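Local coordinates for protein cytosol aminopeptidase (Coxiella burnetii, PDB 3IJ3) that probably removes amino acids from the N-terminal ends of peptides as a manganese-dependent metalloaminopeptidase of the M17 family, at residues E215-Y220 / L339-A344; A278-L283 / I355-L360. One frame throughout, in Å; residues are numbered along the deposited sequence.

Contact 1 of 2, residues E215-Y220 / L339-A344; sequences EFPAIY and LADALA
Asp-341, midway along helix 335-347, reaches into the first turn of helix 217-223, so that a side-chain carboxylate meets the N-terminal end of a second helix, with Phe-216 at its N-cap position. The polar part rests on one oxygen. Asp-341 OD2 accepts Ala-218 N at 2.9 Å, on its syn side but 35° out of the carboxylate plane, and the N-H...O angle of 138° shows a bent bond. Ile-219 N adds a longer, weak bond to the same Asp-341 OD2 (3.4 Å). The partial positive charge of the helix start would be expected to stabilise the carboxylate. Its other oxygen, OD1, is held by the backbone N of Arg-321, whose guanidinium makes a cation-pi contact with Phe-216 and a salt bridge with Glu-215.

Apolar atoms close in around the Asp-341 side chain. Ala-218 CB, directed at helix 335-347, comes to 3.5 Å from Asp-341 CG. With CG1 anti to its carbonyl carbon (chi1 -57°), Ile-219 brings that CG1 to 3.8 Å from Asp-341 CB. Phe-216 borders the same aspartate CB by an edge: Phe-216 CD1 lies 3.9 Å from Asp-341 CB, which sits near the ring plane.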
loop_
_atom_site.group_PDB
_atom_site.type_symbol
_atom_site.label_atom_id
_atom_site.label_comp_id
_atom_site.label_asym_id
_atom_site.label_seq_id
_atom_site.Cartn_x
_atom_site.Cartn_y
_atom_site.Cartn_z
ATOM N N GLU A 215 -5.211 12.759 38.817
ATOM C CA GLU A 215 -4.930 14.160 38.592
ATOM C C GLU A 215 -4.541 14.527 37.147
ATOM O O GLU A 215 -4.770 15.657 36.738
ATOM C CB GLU A 215 -3.841 14.616 39.566
ATOM C CG GLU A 215 -4.232 14.494 41.066
ATOM C CD GLU A 215 -5.240 15.510 41.507
ATOM O OE1 GLU A 215 -5.415 16.541 40.804
ATOM O OE2 GLU A 215 -5.835 15.292 42.584
ATOM N N PHE A 216 -3.904 13.600 36.440
ATOM C CA PHE A 216 -3.452 13.798 35.052
ATOM C C PHE A 216 -3.939 12.626 34.205
ATOM O O PHE A 216 -3.133 11.877 33.640
ATOM C CB PHE A 216 -1.921 13.902 35.039
ATOM C CG PHE A 216 -1.414 15.071 35.814
ATOM C CD1 PHE A 216 -1.224 16.290 35.204
ATOM C CD2 PHE A 216 -1.193 14.969 37.181
ATOM C CE1 PHE A 216 -0.780 17.387 35.932
ATOM C CE2 PHE A 216 -0.792 16.068 37.914
ATOM C CZ PHE A 216 -0.586 17.267 37.297
ATOM N N PRO A 217 -5.269 12.477 34.077
ATOM C CA PRO A 217 -5.811 11.325 33.356
ATOM C C PRO A 217 -5.378 11.152 31.900
ATOM O O PRO A 217 -5.333 10.004 31.422
ATOM C CB PRO A 217 -7.336 11.525 33.461
ATOM C CG PRO A 217 -7.507 13.017 33.626
ATOM C CD PRO A 217 -6.331 13.409 34.489
ATOM N N ALA A 218 -5.047 12.239 31.213
ATOM C CA ALA A 218 -4.667 12.138 29.812
ATOM C C ALA A 218 -3.261 11.575 29.675
ATOM O O ALA A 218 -2.977 10.798 28.750
ATOM C CB ALA A 218 -4.828 13.533 29.105
ATOM N N ILE A 219 -2.370 11.930 30.602
ATOM C CA ILE A 219 -1.007 11.349 30.601
ATOM C C ILE A 219 -1.133 9.847 30.873
ATOM O O ILE A 219 -0.525 8.998 30.192
ATOM C CB ILE A 219 -0.097 12.006 31.660
ATOM C CG1 ILE A 219 -0.017 13.522 31.442
ATOM C CG2 ILE A 219 1.319 11.384 31.630
ATOM C CD1 ILE A 219 0.848 14.265 32.515
ATOM N N TYR A 220 -1.971 9.496 31.844
ATOM C CA TYR A 220 -2.172 8.110 32.195
ATOM C C TYR A 220 -2.762 7.284 31.042
ATOM O O TYR A 220 -2.283 6.188 30.761
ATOM C CB TYR A 220 -3.051 7.979 33.429
ATOM C CG TYR A 220 -3.347 6.550 33.759
ATOM C CD1 TYR A 220 -2.388 5.766 34.367
ATOM C CD2 TYR A 220 -4.575 5.967 33.431
ATOM C CE1 TYR A 220 -2.636 4.409 34.653
ATOM C CE2 TYR A 220 -4.824 4.630 33.712
ATOM C CZ TYR A 220 -3.853 3.867 34.326
ATOM O OH TYR A 220 -4.088 2.539 34.584
ATOM N N LEU A 339 0.675 16.416 26.547
ATOM C CA LEU A 339 1.039 17.834 26.745
ATOM C C LEU A 339 -0.139 18.655 27.274
ATOM O O LEU A 339 0.060 19.588 28.038
ATOM C CB LEU A 339 1.568 18.460 25.455
ATOM C CG LEU A 339 2.971 18.022 25.062
ATOM C CD1 LEU A 339 3.317 18.545 23.657
ATOM C CD2 LEU A 339 4.001 18.483 26.096
ATOM N N ALA A 340 -1.356 18.320 26.851
ATOM C CA ALA A 340 -2.564 19.040 27.302
ATOM C C ALA A 340 -2.683 19.075 28.821
ATOM O O ALA A 340 -3.051 20.106 29.395
ATOM C CB ALA A 340 -3.841 18.422 26.681
ATOM N N ASP A 341 -2.385 17.954 29.474
ATOM C CA ASP A 341 -2.415 17.909 30.930
ATOM C C ASP A 341 -1.295 18.725 31.564
ATOM O O ASP A 341 -1.509 19.380 32.582
ATOM C CB ASP A 341 -2.354 16.475 31.440
ATOM C CG ASP A 341 -3.726 15.828 31.556
ATOM O OD1 ASP A 341 -4.744 16.488 31.253
ATOM O OD2 ASP A 341 -3.775 14.668 32.026
ATOM N N ALA A 342 -0.100 18.677 30.981
ATOM C CA ALA A 342 1.026 19.445 31.524
ATOM C C ALA A 342 0.720 20.926 31.368
ATOM O O ALA A 342 0.985 21.715 32.265
ATOM C CB ALA A 342 2.355 19.070 30.809
ATOM N N LEU A 343 0.176 21.311 30.214
ATOM C CA LEU A 343 -0.190 22.715 29.979
ATOM C C LEU A 343 -1.294 23.214 30.914
ATOM O O LEU A 343 -1.221 24.352 31.416
ATOM C CB LEU A 343 -0.562 22.971 28.501
ATOM C CG LEU A 343 0.544 22.904 27.472
ATOM C CD1 LEU A 343 -0.063 22.890 26.053
ATOM C CD2 LEU A 343 1.587 24.028 27.628
ATOM N N ALA A 344 -2.309 22.382 31.153
ATOM C CA ALA A 344 -3.404 22.710 32.061
ATOM C C ALA A 344 -2.837 22.980 33.456
ATOM O O ALA A 344 -3.308 23.875 34.177
ATOM C CB ALA A 344 -4.450 21.563 32.102
#

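Contact 2 of 2, residues A278-L283 / I355-L360; sequences AHALGL and IDFSTL
Phe-357 of strand 353-359 projects from the sheet onto helix 275-289, and it has by far the most surface buried here; His-279 and Leu-283, one turn apart on the helix, meet two different parts of its ring. A chi1 of -67° sets the phenyl beside the backbone N of Phe-357 and carries the ring out against the helix, where the nearest CA pair, Ala-280 and Phe-357, is 6.4 Å apart.

His-279 lays its methylene over one face of the ring. His-279 CB stands 4.2 Å from the centroid of the Phe-357 ring and 25° off the normal, the geometry of a CH-pi contact, displaced toward the rim with CG as its closest ring atom. The imidazole itself is oblique to the phenyl ring; ND1 is bonded to Gly-275 O and NE2 to Met-468 N, which together fix the turn of the imidazole.

Leu-283 comes to the far edge instead. Leu-283 CD2 lies near the ring plane, 3.9 Å from Phe-357 CE2, and the two side chains cross at about a right angle. Between these contacts Ala-280 CB comes to 4.1 Å from Phe-357 CD2. Phe-448 and Leu-470 add further neighbours to the phenylalanine.

The axes of the two short segments approach to 8.1 Å at 143°, so the helix runs roughly antiparallel to the strand. Strand 353-359 pairs in parallel with 244-252 and with 445-454, and helices 157-178 and 470-481 also pack against helix 275-289: this is the helix-on-sheet packing of the alpha/beta catalytic domain of M17 aminopeptidases.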
loop_
_atom_site.group_PDB
_atom_site.type_symbol
_atom_site.label_atom_id
_atom_site.label_comp_id
_atom_site.label_asym_id
_atom_site.label_seq_id
_atom_site.Cartn_x
_atom_site.Cartn_y
_atom_site.Cartn_z
ATOM N N ALA A 278 13.909 16.371 26.371
ATOM C CA ALA A 278 15.370 16.632 26.457
ATOM C C ALA A 278 15.666 18.117 26.260
ATOM O O ALA A 278 16.512 18.702 26.972
ATOM C CB ALA A 278 16.137 15.772 25.468
ATOM N N HIS A 279 14.992 18.728 25.289
ATOM C CA HIS A 279 15.153 20.169 25.022
ATOM C C HIS A 279 14.713 21.016 26.197
ATOM O O HIS A 279 15.404 21.979 26.576
ATOM C CB HIS A 279 14.385 20.583 23.763
ATOM C CG HIS A 279 15.121 20.291 22.504
ATOM N ND1 HIS A 279 15.369 19.002 22.056
ATOM C CD2 HIS A 279 15.700 21.119 21.613
ATOM C CE1 HIS A 279 16.061 19.065 20.933
ATOM N NE2 HIS A 279 16.279 20.336 20.647
ATOM N N ALA A 280 13.540 20.701 26.753
ATOM C CA ALA A 280 13.030 21.460 27.892
ATOM C C ALA A 280 13.993 21.315 29.087
ATOM O O ALA A 280 14.305 22.299 29.764
ATOM C CB ALA A 280 11.605 21.008 28.250
ATOM N N LEU A 281 14.497 20.094 29.325
ATOM C CA LEU A 281 15.471 19.883 30.398
ATOM C C LEU A 281 16.770 20.657 30.121
ATOM O O LEU A 281 17.337 21.286 31.019
ATOM C CB LEU A 281 15.776 18.383 30.562
ATOM C CG LEU A 281 16.849 18.037 31.589
ATOM C CD1 LEU A 281 16.503 18.605 33.000
ATOM C CD2 LEU A 281 17.088 16.515 31.638
ATOM N N GLY A 282 17.233 20.646 28.868
ATOM C CA GLY A 282 18.478 21.359 28.519
ATOM C C GLY A 282 18.348 22.865 28.698
ATOM O O GLY A 282 19.243 23.509 29.276
ATOM N N LEU A 283 17.213 23.409 28.270
ATOM C CA LEU A 283 16.947 24.841 28.437
ATOM C C LEU A 283 16.883 25.179 29.951
ATOM O O LEU A 283 17.469 26.171 30.392
ATOM C CB LEU A 283 15.677 25.266 27.711
ATOM C CG LEU A 283 15.393 26.744 27.788
ATOM C CD1 LEU A 283 16.581 27.592 27.224
ATOM C CD2 LEU A 283 14.098 27.025 27.061
ATOM N N ILE A 355 6.732 27.859 27.569
ATOM C CA ILE A 355 7.339 27.422 26.313
ATOM C C ILE A 355 7.307 25.915 26.306
ATOM O O ILE A 355 7.753 25.261 27.277
ATOM C CB ILE A 355 8.797 27.857 26.134
ATOM C CG1 ILE A 355 8.927 29.381 26.141
ATOM C CG2 ILE A 355 9.362 27.281 24.794
ATOM C CD1 ILE A 355 10.342 29.852 26.061
ATOM N N ASP A 356 6.730 25.337 25.256
ATOM C CA ASP A 356 6.738 23.877 25.105
ATOM C C ASP A 356 7.557 23.434 23.893
ATOM O O ASP A 356 7.711 24.166 22.907
ATOM C CB ASP A 356 5.344 23.243 25.144
ATOM C CG ASP A 356 4.587 23.338 23.869
ATOM O OD1 ASP A 356 4.984 22.645 22.890
ATOM O OD2 ASP A 356 3.516 24.008 23.865
ATOM N N PHE A 357 8.130 22.242 24.025
ATOM C CA PHE A 357 8.948 21.622 22.981
ATOM C C PHE A 357 8.358 20.255 22.730
ATOM O O PHE A 357 8.152 19.474 23.675
ATOM C CB PHE A 357 10.390 21.452 23.421
ATOM C CG PHE A 357 11.125 22.747 23.621
ATOM C CD1 PHE A 357 11.780 23.348 22.558
ATOM C CD2 PHE A 357 11.173 23.335 24.857
ATOM C CE1 PHE A 357 12.481 24.525 22.735
ATOM C CE2 PHE A 357 11.855 24.547 25.047
ATOM C CZ PHE A 357 12.512 25.128 23.990
ATOM N N SER A 358 8.078 19.980 21.475
ATOM C CA SER A 358 7.489 18.724 21.082
ATOM C C SER A 358 8.115 18.240 19.792
ATOM O O SER A 358 8.456 19.017 18.944
ATOM C CB SER A 358 5.992 18.928 20.897
ATOM O OG SER A 358 5.345 17.705 20.666
ATOM N N THR A 359 8.318 16.937 19.676
ATOM C CA THR A 359 8.871 16.375 18.447
ATOM C C THR A 359 7.784 16.039 17.443
ATOM O O THR A 359 6.666 15.570 17.777
ATOM C CB THR A 359 9.705 15.126 18.693
ATOM O OG1 THR A 359 9.005 14.260 19.606
ATOM C CG2 THR A 359 11.065 15.498 19.267
ATOM N N LEU A 360 8.131 16.279 16.180
ATOM C CA LEU A 360 7.267 15.988 15.045
ATOM C C LEU A 360 7.304 14.519 14.706
ATOM O O LEU A 360 8.380 13.914 14.780
ATOM C CB LEU A 360 7.809 16.698 13.797
ATOM C CG LEU A 360 7.637 18.191 13.758
ATOM C CD1 LEU A 360 8.496 18.883 12.756
ATOM C CD2 LEU A 360 6.131 18.456 13.516
#

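From the N terminus the segments come in the order 215-220, 278-283, 339-344, 355-360, so the two contacts cross rather than nest. Contact 1 closes a loop of 118 intervening residues and joins helix 217-223 to helix 335-347; contact 2 closes one of 71 and seats helix 275-289 on strand 353-359. Helix 335-347 leads directly into that strand, linking the two contacts, whose centres are 16 Å apart. They touch where Leu-339 CD1 packs 3.7 Å from Ser-358 OG. Because the side chains of Phe-357 and Ser-358, neighbours on the strand, point to opposite faces of the central sheet, helices 275-289 and 335-347 cover opposite sides of it. The sheet contains Lys-250, a residue of the lithium site.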